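PDB 3DY0: plasma serine protease inhibitor from Homo sapiens, which inhibits serine proteases irreversibly in plasma and other body fluids, with heparin promoting the reaction, and so takes part in regulating coagulation and extracellular proteolysis. Local coordinates for residues R18-A23 / Q27-S32; T175-K180 / L263-P268; Q185-T190 / V195-M200; Y208-D211 / C216-V219. One frame throughout, in Å; residues are numbered along the deposited sequence. Where two conformers were deposited one is given.

Contact 1. Residues R18-A23 / Q27-S32; sequences RALASA and QNIFFS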
loop_
_atom_site.group_PDB
_atom_site.type_symbol
_atom_site.label_atom_id
_atom_site.label_comp_id
_atom_site.label_asym_id
_atom_site.label_seq_id
_atom_site.Cartn_x
_atom_site.Cartn_y
_atom_site.Cartn_z
ATOM N N ARG A 18 6.460 -10.340 0.237
ATOM C CA ARG A 18 7.617 -11.216 0.108
ATOM C C ARG A 18 8.374 -11.030 -1.205
ATOM O O ARG A 18 9.602 -11.105 -1.224
ATOM C CB ARG A 18 7.198 -12.679 0.294
ATOM C CG ARG A 18 6.982 -13.061 1.759
ATOM C CD ARG A 18 6.631 -14.543 1.910
ATOM N NE ARG A 18 5.252 -14.821 1.525
ATOM C CZ ARG A 18 4.212 -14.727 2.347
ATOM N NH1 ARG A 18 4.392 -14.368 3.615
ATOM N NH2 ARG A 18 2.990 -14.982 1.900
ATOM N N ALA A 19 7.654 -10.782 -2.296
ATOM C CA ALA A 19 8.304 -10.564 -3.587
ATOM C C ALA A 19 9.168 -9.303 -3.512
ATOM O O ALA A 19 10.306 -9.284 -3.992
ATOM C CB ALA A 19 7.256 -10.419 -4.687
ATOM N N LEU A 20 8.621 -8.250 -2.910
ATOM C CA LEU A 20 9.351 -6.995 -2.768
ATOM C C LEU A 20 10.565 -7.170 -1.857
ATOM O O LEU A 20 11.659 -6.692 -2.165
ATOM C CB LEU A 20 8.428 -5.910 -2.203
ATOM C CG LEU A 20 7.260 -5.512 -3.108
ATOM C CD1 LEU A 20 6.436 -4.428 -2.413
ATOM C CD2 LEU A 20 7.796 -5.014 -4.451
ATOM N N ALA A 21 10.373 -7.866 -0.740
ATOM C CA ALA A 21 11.452 -8.097 0.214
ATOM C C ALA A 21 12.588 -8.898 -0.410
ATOM O O ALA A 21 13.767 -8.605 -0.190
ATOM C CB ALA A 21 10.913 -8.829 1.439
ATOM N N SER A 22 12.228 -9.911 -1.187
ATOM C CA SER A 22 13.220 -10.754 -1.838
ATOM C C SER A 22 13.970 -10.006 -2.927
ATOM O O SER A 22 15.147 -10.276 -3.174
ATOM C CB SER A 22 12.553 -11.993 -2.434
ATOM O OG SER A 22 12.117 -12.870 -1.410
ATOM N N ALA A 23 13.294 -9.058 -3.568
ATOM C CA ALA A 23 13.908 -8.278 -4.639
ATOM C C ALA A 23 14.898 -7.241 -4.116
ATOM O O ALA A 23 15.761 -6.770 -4.860
ATOM C CB ALA A 23 12.827 -7.594 -5.466
ATOM N N GLN A 27 16.683 -3.978 2.748
ATOM C CA GLN A 27 16.226 -2.631 2.427
ATOM C C GLN A 27 14.853 -2.356 3.017
ATOM O O GLN A 27 14.102 -3.281 3.315
ATOM C CB GLN A 27 16.158 -2.435 0.911
ATOM C CG GLN A 27 17.494 -2.558 0.203
ATOM C CD GLN A 27 18.559 -1.679 0.822
ATOM O OE1 GLN A 27 18.331 -0.497 1.083
ATOM N NE2 GLN A 27 19.738 -2.252 1.052
ATOM N N ASN A 28 14.532 -1.079 3.193
ATOM C CA ASN A 28 13.222 -0.716 3.708
ATOM C C ASN A 28 12.193 -1.109 2.662
ATOM O O ASN A 28 12.465 -1.071 1.462
ATOM C CB ASN A 28 13.102 0.795 3.937
ATOM C CG ASN A 28 13.966 1.290 5.073
ATOM O OD1 ASN A 28 14.178 0.586 6.061
ATOM N ND2 ASN A 28 14.454 2.519 4.950
ATOM N N ILE A 29 11.010 -1.481 3.134
ATOM C CA ILE A 29 9.905 -1.853 2.266
ATOM C C ILE A 29 8.705 -1.067 2.758
ATOM O O ILE A 29 8.500 -0.938 3.961
ATOM C CB ILE A 29 9.536 -3.347 2.386
ATOM C CG1 ILE A 29 10.725 -4.225 2.012
ATOM C CG2 ILE A 29 8.343 -3.657 1.486
ATOM C CD1 ILE A 29 10.456 -5.695 2.199
ATOM N N PHE A 30 7.927 -0.517 1.836
ATOM C CA PHE A 30 6.729 0.213 2.232
ATOM C C PHE A 30 5.780 0.388 1.068
ATOM O O PHE A 30 6.154 0.916 0.021
ATOM C CB PHE A 30 7.059 1.585 2.831
ATOM C CG PHE A 30 5.897 2.199 3.566
ATOM C CD1 PHE A 30 5.485 1.677 4.792
ATOM C CD2 PHE A 30 5.165 3.239 3.001
ATOM C CE1 PHE A 30 4.350 2.183 5.436
ATOM C CE2 PHE A 30 4.031 3.751 3.637
ATOM C CZ PHE A 30 3.624 3.218 4.857
ATOM N N PHE A 31 4.547 -0.073 1.245
ATOM C CA PHE A 31 3.551 0.065 0.191
ATOM C C PHE A 31 2.151 0.036 0.761
ATOM O O PHE A 31 1.962 -0.261 1.942
ATOM C CB PHE A 31 3.707 -1.042 -0.872
ATOM C CG PHE A 31 3.379 -2.438 -0.383
ATOM C CD1 PHE A 31 4.300 -3.167 0.365
ATOM C CD2 PHE A 31 2.167 -3.039 -0.722
ATOM C CE1 PHE A 31 4.027 -4.479 0.765
ATOM C CE2 PHE A 31 1.875 -4.358 -0.328
ATOM C CZ PHE A 31 2.811 -5.078 0.416
ATOM N N SER A 32 1.174 0.380 -0.073
ATOM C CA SER A 32 -0.223 0.353 0.341
ATOM C C SER A 32 -0.931 -0.798 -0.352
ATOM O O SER A 32 -1.197 -0.747 -1.555
ATOM C CB SER A 32 -0.946 1.653 -0.015
ATOM O OG SER A 32 -2.336 1.501 0.239
#
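Leu-20 and Ile-29 bury the largest areas here, and Ala-21 and Phe-31 complete the touching set. The axis of helix segment 18-23 passes 9.3 Å from that of strand 29-31, and the two run at 145°, so the chain reverses nearly antiparallel within a few residues. Leu-20 and Ile-29 both send CB toward the opposite segment. Ile-29 is modelled in two conformers, and its distances hold for the one given. In it, Leu-20 CB meets the Ile-29 CG2 branch at 4.3 Å, while Ile-29 CD1 reaches along the helix surface to the backbone C of Leu-20, also at 4.3 Å. Ile-29 CG1 stands beside its backbone N and anti to the carbonyl carbon (chi1 -60°), which directs the CD1 end to Ala-21. There the spacing from Ala-21 CB, 3.3 Å, is tighter than a normal carbon contact, but as evidence of strain it is doubtful. The CD1 methyl of Leu-20 serves Phe-31: it lies 3.7 Å from Phe-31 CD1 and 4.2 Å from the ring centroid, an off-centre CH-pi contact 29° from the ring normal. The interface is thus purely apolar, and three of its four residues are buried. It joins the first helix of the serpin fold to a short strand of sheet B. Along the strand, Ile-29, Phe-30 and Phe-31 pair antiparallel with a strand of the bound peptide. Tyr-276 of strand 259-277 packs on both Leu-20 and Ile-29, and His-313 of strand 307-319 packs on Phe-31.

Contact 2. Residues T175-K180 / L263-P268; sequences TSFNHK and LELYLP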
loop_
_atom_site.group_PDB
_atom_site.type_symbol
_atom_site.label_atom_id
_atom_site.label_comp_id
_atom_site.label_asym_id
_atom_site.label_seq_id
_atom_site.Cartn_x
_atom_site.Cartn_y
_atom_site.Cartn_z
ATOM N N THR A 175 -2.609 8.427 22.212
ATOM C CA THR A 175 -1.763 8.955 23.276
ATOM C C THR A 175 -0.408 9.256 22.640
ATOM O O THR A 175 0.281 8.348 22.177
ATOM C CB THR A 175 -1.567 7.933 24.406
ATOM O OG1 THR A 175 -2.835 7.637 25.005
ATOM C CG2 THR A 175 -0.613 8.484 25.463
ATOM N N SER A 176 -0.033 10.529 22.612
ATOM C CA SER A 176 1.234 10.926 22.011
ATOM C C SER A 176 2.442 10.534 22.852
ATOM O O SER A 176 2.320 10.231 24.040
ATOM C CB SER A 176 1.261 12.439 21.792
ATOM O OG SER A 176 1.382 13.120 23.030
ATOM N N PHE A 177 3.608 10.537 22.214
ATOM C CA PHE A 177 4.860 10.233 22.887
ATOM C C PHE A 177 5.284 11.623 23.364
ATOM O O PHE A 177 5.016 12.615 22.682
ATOM C CB PHE A 177 5.896 9.703 21.885
ATOM C CG PHE A 177 5.696 8.262 21.490
ATOM C CD1 PHE A 177 6.259 7.234 22.241
ATOM C CD2 PHE A 177 4.957 7.933 20.357
ATOM C CE1 PHE A 177 6.095 5.901 21.866
ATOM C CE2 PHE A 177 4.786 6.602 19.972
ATOM C CZ PHE A 177 5.357 5.584 20.730
ATOM N N ASN A 178 5.922 11.716 24.526
ATOM C CA ASN A 178 6.360 13.020 25.009
ATOM C C ASN A 178 7.703 13.347 24.365
ATOM O O ASN A 178 8.634 12.549 24.427
ATOM C CB ASN A 178 6.498 13.017 26.533
ATOM C CG ASN A 178 6.813 14.393 27.089
ATOM O OD1 ASN A 178 7.820 15.005 26.731
ATOM N ND2 ASN A 178 5.949 14.890 27.968
ATOM N N HIS A 179 7.794 14.518 23.741
ATOM C CA HIS A 179 9.024 14.940 23.076
ATOM C C HIS A 179 10.238 14.886 23.998
ATOM O O HIS A 179 11.357 14.631 23.547
ATOM C CB HIS A 179 8.862 16.357 22.515
ATOM C CG HIS A 179 8.058 16.415 21.254
ATOM N ND1 HIS A 179 8.508 15.891 20.061
ATOM C CD2 HIS A 179 6.826 16.919 21.002
ATOM C CE1 HIS A 179 7.589 16.069 19.128
ATOM N NE2 HIS A 179 6.560 16.691 19.674
ATOM N N LYS A 180 10.013 15.125 25.286
ATOM C CA LYS A 180 11.090 15.100 26.266
ATOM C C LYS A 180 11.563 13.669 26.505
ATOM O O LYS A 180 12.579 13.441 27.159
ATOM C CB LYS A 180 10.617 15.715 27.588
ATOM N N LEU A 263 3.938 -1.598 29.288
ATOM C CA LEU A 263 5.242 -1.625 28.637
ATOM C C LEU A 263 5.922 -0.269 28.681
ATOM O O LEU A 263 5.258 0.766 28.662
ATOM C CB LEU A 263 5.109 -1.986 27.153
ATOM C CG LEU A 263 4.413 -3.262 26.694
ATOM C CD1 LEU A 263 4.273 -3.230 25.175
ATOM C CD2 LEU A 263 5.209 -4.468 27.131
ATOM N N GLU A 264 7.248 -0.293 28.744
ATOM C CA GLU A 264 8.045 0.923 28.667
ATOM C C GLU A 264 8.485 0.759 27.214
ATOM O O GLU A 264 9.474 0.082 26.923
ATOM C CB GLU A 264 9.251 0.866 29.609
ATOM C CG GLU A 264 10.070 2.151 29.625
ATOM C CD GLU A 264 11.233 2.106 30.602
ATOM O OE1 GLU A 264 11.984 3.101 30.670
ATOM O OE2 GLU A 264 11.400 1.082 31.300
ATOM N N LEU A 265 7.709 1.338 26.303
ATOM C CA LEU A 265 7.959 1.216 24.871
ATOM C C LEU A 265 8.918 2.237 24.283
ATOM O O LEU A 265 8.770 3.436 24.505
ATOM C CB LEU A 265 6.634 1.299 24.105
ATOM C CG LEU A 265 6.718 1.199 22.579
ATOM C CD1 LEU A 265 7.166 -0.206 22.184
ATOM C CD2 LEU A 265 5.362 1.521 21.966
ATOM N N TYR A 266 9.884 1.737 23.518
ATOM C CA TYR A 266 10.868 2.570 22.841
ATOM C C TYR A 266 10.687 2.295 21.353
ATOM O O TYR A 266 10.864 1.171 20.896
ATOM C CB TYR A 266 12.276 2.204 23.309
ATOM C CG TYR A 266 12.574 2.709 24.706
ATOM C CD1 TYR A 266 13.154 3.963 24.907
ATOM C CD2 TYR A 266 12.232 1.955 25.826
ATOM C CE1 TYR A 266 13.385 4.454 26.193
ATOM C CE2 TYR A 266 12.457 2.436 27.114
ATOM C CZ TYR A 266 13.033 3.685 27.290
ATOM O OH TYR A 266 13.250 4.167 28.566
ATOM N N LEU A 267 10.313 3.332 20.614
ATOM C CA LEU A 267 10.058 3.215 19.184
ATOM C C LEU A 267 10.743 4.355 18.453
ATOM O O LEU A 267 10.599 5.517 18.824
ATOM C CB LEU A 267 8.553 3.288 18.923
ATOM C CG LEU A 267 8.066 3.162 17.479
ATOM C CD1 LEU A 267 8.181 1.720 17.029
ATOM C CD2 LEU A 267 6.609 3.621 17.392
ATOM N N PRO A 268 11.478 4.041 17.387
ATOM C CA PRO A 268 12.147 5.125 16.673
ATOM C C PRO A 268 11.220 6.070 15.926
ATOM O O PRO A 268 10.126 5.685 15.492
ATOM C CB PRO A 268 13.044 4.389 15.675
ATOM C CG PRO A 268 13.256 3.045 16.291
ATOM C CD PRO A 268 11.910 2.728 16.880
#
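The ring of Phe-177 directs its CZ corner at two leucine methyls that project from alternate positions of strand 263-268. Leu-265 CD2 sits at the ring edge, close to the ring plane, 4.2 Å from Phe-177 CZ. Leu-267 CD2 approaches the same corner to 4.1 Å of Phe-177 CZ but on an oblique line, and the Phe-177 and Leu-267 side chains cross at about a right angle. Leu-267 has CG anti to the backbone N (chi1 -179°), which extends its branch toward the loop. All three residues are buried, although their backbones stay well apart: the nearest CA pair, Phe-177 with Leu-267, is separated by 9.5 Å. In the serpin fold this places the loop after strand 159-172 against a strand of sheet C. Trp-173 adds an edge-to-face ring contact to Phe-177, and Phe-177 also bonds by its backbone to Glu-321, just ahead of strand 323-335. Beyond the phenylalanine the loop is shaped by an Asx turn, in which Asn-178 OD1 accepts from Lys-180 N at 2.6 Å, with the donor in the carbonyl plane. On the far side of the strand, Tyr-266 OH donates to Glu-264 OE1 at 2.7 Å, approaching from 43° out of the carboxylate plane. Outside the two segments, Glu-264 OE2 forms a salt bridge with a basic side chain of the bound peptide, whose strand pairs in parallel with residues 263 to 266.

Contact 3. Residues Q185-T190 / V195-M200; sequences QDFYVT and VRVPMM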
loop_
_atom_site.group_PDB
_atom_site.type_symbol
_atom_site.label_atom_id
_atom_site.label_comp_id
_atom_site.label_asym_id
_atom_site.label_seq_id
_atom_site.Cartn_x
_atom_site.Cartn_y
_atom_site.Cartn_z
ATOM N N GLN A 185 19.545 6.923 20.130
ATOM C CA GLN A 185 19.930 5.572 20.506
ATOM C C GLN A 185 20.438 4.817 19.285
ATOM O O GLN A 185 20.213 5.234 18.148
ATOM C CB GLN A 185 18.736 4.832 21.115
ATOM C CG GLN A 185 18.168 5.484 22.376
ATOM C CD GLN A 185 19.121 5.428 23.560
ATOM O OE1 GLN A 185 18.828 5.965 24.630
ATOM N NE2 GLN A 185 20.263 4.774 23.377
ATOM N N ASP A 186 21.125 3.709 19.529
ATOM C CA ASP A 186 21.671 2.888 18.459
ATOM C C ASP A 186 20.592 1.965 17.899
ATOM O O ASP A 186 19.799 1.388 18.653
ATOM C CB ASP A 186 22.817 2.015 18.981
ATOM C CG ASP A 186 24.095 2.795 19.242
ATOM O OD1 ASP A 186 24.101 4.033 19.099
ATOM O OD2 ASP A 186 25.102 2.147 19.595
ATOM N N PHE A 187 20.556 1.831 16.578
ATOM C CA PHE A 187 19.609 0.935 15.927
ATOM C C PHE A 187 20.466 -0.075 15.177
ATOM O O PHE A 187 21.294 0.295 14.341
ATOM C CB PHE A 187 18.700 1.695 14.954
ATOM C CG PHE A 187 17.661 0.828 14.294
ATOM C CD1 PHE A 187 17.961 0.097 13.147
ATOM C CD2 PHE A 187 16.381 0.728 14.838
ATOM C CE1 PHE A 187 17.000 -0.723 12.547
ATOM C CE2 PHE A 187 15.416 -0.088 14.247
ATOM C CZ PHE A 187 15.724 -0.811 13.104
ATOM N N TYR A 188 20.269 -1.352 15.478
ATOM C CA TYR A 188 21.068 -2.391 14.852
ATOM C C TYR A 188 20.466 -2.971 13.586
ATOM O O TYR A 188 19.625 -3.868 13.639
ATOM C CB TYR A 188 21.346 -3.503 15.869
ATOM C CG TYR A 188 21.898 -2.961 17.169
ATOM C CD1 TYR A 188 21.043 -2.481 18.163
ATOM C CD2 TYR A 188 23.271 -2.847 17.369
ATOM C CE1 TYR A 188 21.544 -1.892 19.322
ATOM C CE2 TYR A 188 23.784 -2.258 18.524
ATOM C CZ TYR A 188 22.916 -1.781 19.494
ATOM O OH TYR A 188 23.415 -1.176 20.627
ATOM N N VAL A 189 20.892 -2.441 12.440
ATOM C CA VAL A 189 20.413 -2.933 11.153
ATOM C C VAL A 189 20.806 -4.409 11.111
ATOM O O VAL A 189 20.055 -5.254 10.623
ATOM C CB VAL A 189 21.068 -2.150 9.998
ATOM C CG1 VAL A 189 20.600 -2.688 8.661
ATOM C CG2 VAL A 189 20.715 -0.672 10.131
ATOM N N THR A 190 22.001 -4.692 11.626
ATOM C CA THR A 190 22.532 -6.049 11.766
ATOM C C THR A 190 23.391 -5.952 13.023
ATOM O O THR A 190 23.512 -4.876 13.601
ATOM C CB THR A 190 23.429 -6.488 10.584
ATOM O OG1 THR A 190 24.614 -5.684 10.551
ATOM C CG2 THR A 190 22.678 -6.359 9.264
ATOM N N VAL A 195 23.101 2.223 13.232
ATOM C CA VAL A 195 22.728 3.570 12.817
ATOM C C VAL A 195 22.123 4.326 13.995
ATOM O O VAL A 195 21.403 3.749 14.811
ATOM C CB VAL A 195 21.698 3.537 11.667
ATOM C CG1 VAL A 195 21.318 4.956 11.263
ATOM C CG2 VAL A 195 22.273 2.783 10.482
ATOM N N ARG A 196 22.427 5.616 14.085
ATOM C CA ARG A 196 21.907 6.457 15.162
ATOM C C ARG A 196 20.497 6.927 14.803
ATOM O O ARG A 196 20.267 7.416 13.697
ATOM C CB ARG A 196 22.825 7.668 15.345
ATOM C CG ARG A 196 22.664 8.403 16.657
ATOM C CD ARG A 196 23.143 7.547 17.808
ATOM N NE ARG A 196 23.310 8.328 19.029
ATOM C CZ ARG A 196 23.608 7.801 20.210
ATOM N NH1 ARG A 196 23.745 8.583 21.272
ATOM N NH2 ARG A 196 23.764 6.489 20.329
ATOM N N VAL A 197 19.555 6.785 15.731
ATOM C CA VAL A 197 18.178 7.200 15.466
ATOM C C VAL A 197 17.530 7.862 16.675
ATOM O O VAL A 197 17.926 7.618 17.812
ATOM C CB VAL A 197 17.279 5.994 15.084
ATOM C CG1 VAL A 197 17.907 5.209 13.949
ATOM C CG2 VAL A 197 17.057 5.092 16.306
ATOM N N PRO A 198 16.531 8.730 16.440
ATOM C CA PRO A 198 15.857 9.384 17.564
ATOM C C PRO A 198 14.901 8.310 18.080
ATOM O O PRO A 198 14.053 7.838 17.328
ATOM C CB PRO A 198 15.097 10.539 16.907
ATOM C CG PRO A 198 15.744 10.694 15.547
ATOM C CD PRO A 198 16.065 9.283 15.160
ATOM N N MET A 199 15.050 7.908 19.337
ATOM C CA MET A 199 14.191 6.869 19.899
ATOM C C MET A 199 13.139 7.471 20.817
ATOM O O MET A 199 13.470 8.058 21.850
ATOM C CB MET A 199 15.042 5.857 20.675
ATOM C CG MET A 199 14.298 4.622 21.168
ATOM S SD MET A 199 13.851 3.471 19.839
ATOM C CE MET A 199 15.454 2.777 19.433
ATOM N N MET A 200 11.874 7.332 20.433
ATOM C CA MET A 200 10.768 7.854 21.230
ATOM C C MET A 200 10.474 6.845 22.322
ATOM O O MET A 200 10.848 5.678 22.210
ATOM C CB MET A 200 9.513 8.026 20.372
ATOM C CG MET A 200 9.744 8.749 19.063
ATOM S SD MET A 200 8.199 9.026 18.183
ATOM C CE MET A 200 7.714 7.330 17.765
#
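Asp-186 and Arg-196 face each other as a non-hydrogen-bonded pair in an antiparallel beta hairpin of strands 183-188 and 194-211, part of sheet C in the serpin fold. Their salt bridge brings Arg-196 NH2 to 2.8 Å from Asp-186 OD1. The oxygen is met on its syn side yet 34° out of the carboxylate plane, whereas it lies almost in the guanidinium plane; the two planes are 64° apart. Arg-196 begins with CG anti to the backbone N, and the bend at chi2 (68°) folds the chain back over the partner strand, leaving the backbone N of Gln-185 above one guanidinium face, toward its rim.

The side chains of Gln-185, Phe-187, Val-195 and Val-197 lie on the opposite face of the hairpin. Phe-187 CB touches Val-197 CG1 at 3.7 Å. Gln-185 and Val-195 are each modelled in two conformers, so their side-chain contacts are less certain: in those given, Val-189 CG2 meets Val-195 CG2, and Gln-185 crosses Met-199 at about a right angle.

These contacts are held in register by two reciprocal backbone pairs. Gln-185 and Val-197 exchange bonds in both directions, as do Phe-187 and Val-195. The strand axes nevertheless depart well from antiparallel, and the pairing continues beyond Gln-185, where Met-199 bonds by its backbone to Gln-183.

Further out, Met-199 packs on Tyr-266 and Pro-268 of strand 259-277, and the bound peptide packs on Phe-187, Val-189, Val-197 and Met-199. Within the hairpin, the shortest of the four backbone bonds runs from Phe-187 N to Val-195 O, 2.7 Å.

Contact 4. Residues Y208-D211 / C216-V219; sequences YLLD and CRVV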
loop_
_atom_site.group_PDB
_atom_site.type_symbol
_atom_site.label_atom_id
_atom_site.label_comp_id
_atom_site.label_asym_id
_atom_site.label_seq_id
_atom_site.Cartn_x
_atom_site.Cartn_y
_atom_site.Cartn_z
ATOM N N TYR A 208 -0.590 -6.292 23.543
ATOM C CA TYR A 208 0.648 -7.014 23.311
ATOM C C TYR A 208 0.467 -8.511 23.161
ATOM O O TYR A 208 -0.450 -9.098 23.730
ATOM C CB TYR A 208 1.566 -6.725 24.506
ATOM C CG TYR A 208 2.865 -7.497 24.567
ATOM C CD1 TYR A 208 4.015 -7.017 23.941
ATOM C CD2 TYR A 208 2.958 -8.683 25.295
ATOM C CE1 TYR A 208 5.231 -7.696 24.048
ATOM C CE2 TYR A 208 4.171 -9.374 25.403
ATOM C CZ TYR A 208 5.303 -8.869 24.780
ATOM O OH TYR A 208 6.507 -9.523 24.905
ATOM N N LEU A 209 1.362 -9.119 22.391
ATOM C CA LEU A 209 1.350 -10.559 22.192
ATOM C C LEU A 209 2.752 -11.059 21.891
ATOM O O LEU A 209 3.491 -10.449 21.116
ATOM C CB LEU A 209 0.429 -10.953 21.030
ATOM C CG LEU A 209 0.394 -12.452 20.707
ATOM C CD1 LEU A 209 -0.227 -13.206 21.870
ATOM C CD2 LEU A 209 -0.404 -12.697 19.437
ATOM N N LEU A 210 3.118 -12.160 22.536
ATOM C CA LEU A 210 4.399 -12.797 22.298
ATOM C C LEU A 210 4.016 -13.982 21.417
ATOM O O LEU A 210 3.360 -14.920 21.877
ATOM C CB LEU A 210 5.022 -13.291 23.608
ATOM C CG LEU A 210 6.316 -14.104 23.487
ATOM C CD1 LEU A 210 7.409 -13.262 22.843
ATOM C CD2 LEU A 210 6.749 -14.568 24.869
ATOM N N ASP A 211 4.385 -13.910 20.145
ATOM C CA ASP A 211 4.076 -14.972 19.196
ATOM C C ASP A 211 5.241 -15.959 19.196
ATOM O O ASP A 211 6.288 -15.706 18.605
ATOM C CB ASP A 211 3.856 -14.365 17.802
ATOM C CG ASP A 211 3.457 -15.396 16.762
ATOM O OD1 ASP A 211 2.872 -14.998 15.735
ATOM O OD2 ASP A 211 3.735 -16.596 16.960
ATOM N N CYS A 216 8.155 -13.612 17.563
ATOM C CA CYS A 216 8.150 -12.159 17.471
ATOM C C CYS A 216 7.219 -11.574 18.515
ATOM O O CYS A 216 6.338 -12.261 19.037
ATOM C CB CYS A 216 7.695 -11.715 16.073
ATOM S SG CYS A 216 6.020 -12.233 15.589
ATOM N N ARG A 217 7.440 -10.305 18.833
ATOM C CA ARG A 217 6.597 -9.590 19.776
ATOM C C ARG A 217 5.757 -8.657 18.921
ATOM O O ARG A 217 6.260 -8.038 17.982
ATOM C CB ARG A 217 7.434 -8.779 20.766
ATOM C CG ARG A 217 8.170 -9.626 21.794
ATOM C CD ARG A 217 8.786 -8.732 22.853
ATOM N NE ARG A 217 9.411 -9.480 23.940
ATOM C CZ ARG A 217 10.649 -9.961 23.911
ATOM N NH1 ARG A 217 11.123 -10.626 24.958
ATOM N NH2 ARG A 217 11.413 -9.775 22.843
ATOM N N VAL A 218 4.476 -8.567 19.243
ATOM C CA VAL A 218 3.558 -7.732 18.487
ATOM C C VAL A 218 2.950 -6.698 19.417
ATOM O O VAL A 218 2.420 -7.044 20.472
ATOM C CB VAL A 218 2.413 -8.585 17.880
ATOM C CG1 VAL A 218 1.458 -7.698 17.092
ATOM C CG2 VAL A 218 2.994 -9.681 16.989
ATOM N N VAL A 219 3.028 -5.426 19.039
ATOM C CA VAL A 219 2.449 -4.379 19.867
ATOM C C VAL A 219 1.526 -3.496 19.037
ATOM O O VAL A 219 1.865 -3.083 17.927
ATOM C CB VAL A 219 3.542 -3.505 20.536
ATOM C CG1 VAL A 219 4.265 -2.667 19.496
ATOM C CG2 VAL A 219 2.914 -2.621 21.611
#
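Tyr-208 carries its ring anti to the backbone N (chi1 173°), and Arg-217 sets CG beside its own N (chi1 -72°) before running extended from CG to NE; together these torsions bring the phenol oxygen to the arginine. The setting is an antiparallel beta hairpin of strands 194-211 and 216-222, in sheet B of the serpin fold, with strand axes at 164°. Arg-217 NE donates a weak, bent bond to Tyr-208 OH at 3.1 Å, the oxygen lying at the guanidinium edge in its plane. Arg-217 CD lies at the tyrosine edge, 3.9 Å from Tyr-208 CE1. A polar side chain of the bound peptide also hydrogen-bonds Tyr-208 OH. On the same face, Leu-210 runs alongside Arg-217 and points the same way, with Leu-210 CD1 3.9 Å from Arg-217 CG.

Leu-209 pairs with Val-218, and Asp-211 with Cys-216, through reciprocal backbone bonds. Their side chains occupy the other face, where Trp-254 of helix 248-257 packs on Leu-209, Cys-216 and Val-218. That helix also supplies Lys-249 and Lys-253 to the glycan pocket, and a heparin sugar lies about 6 Å from the Asp-211 side chain. Asp-211 OD1 accepts from Trp-254 NE1, while OD2 accepts from Leu-214 N in the connecting turn. Beside this carboxylate, Cys-216 SG rests 3.8 Å from Asp-211 CB.

How the contacts relate
From the N terminus, contact 1 closes first: a short turn links helix 12-23 to strand 29-31, and neither segment returns in the other contacts. The first segment of contact 2 comes next, after strand 159-172; contacts 3 and 4 then close in series before strand 259-277 completes contact 2 around them. The two hairpins share strand 194-211 but lie about 21 Å apart between centres. Strand 259-277 adjoins that strand and ties the group together: Leu-267 O and Met-200 N, 2.7 Å apart, probably hydrogen-bond between contacts 2 and 3, while Leu-263 packs on Tyr-208 and Val-219 of contact 4. Contact 1 touches none of the others.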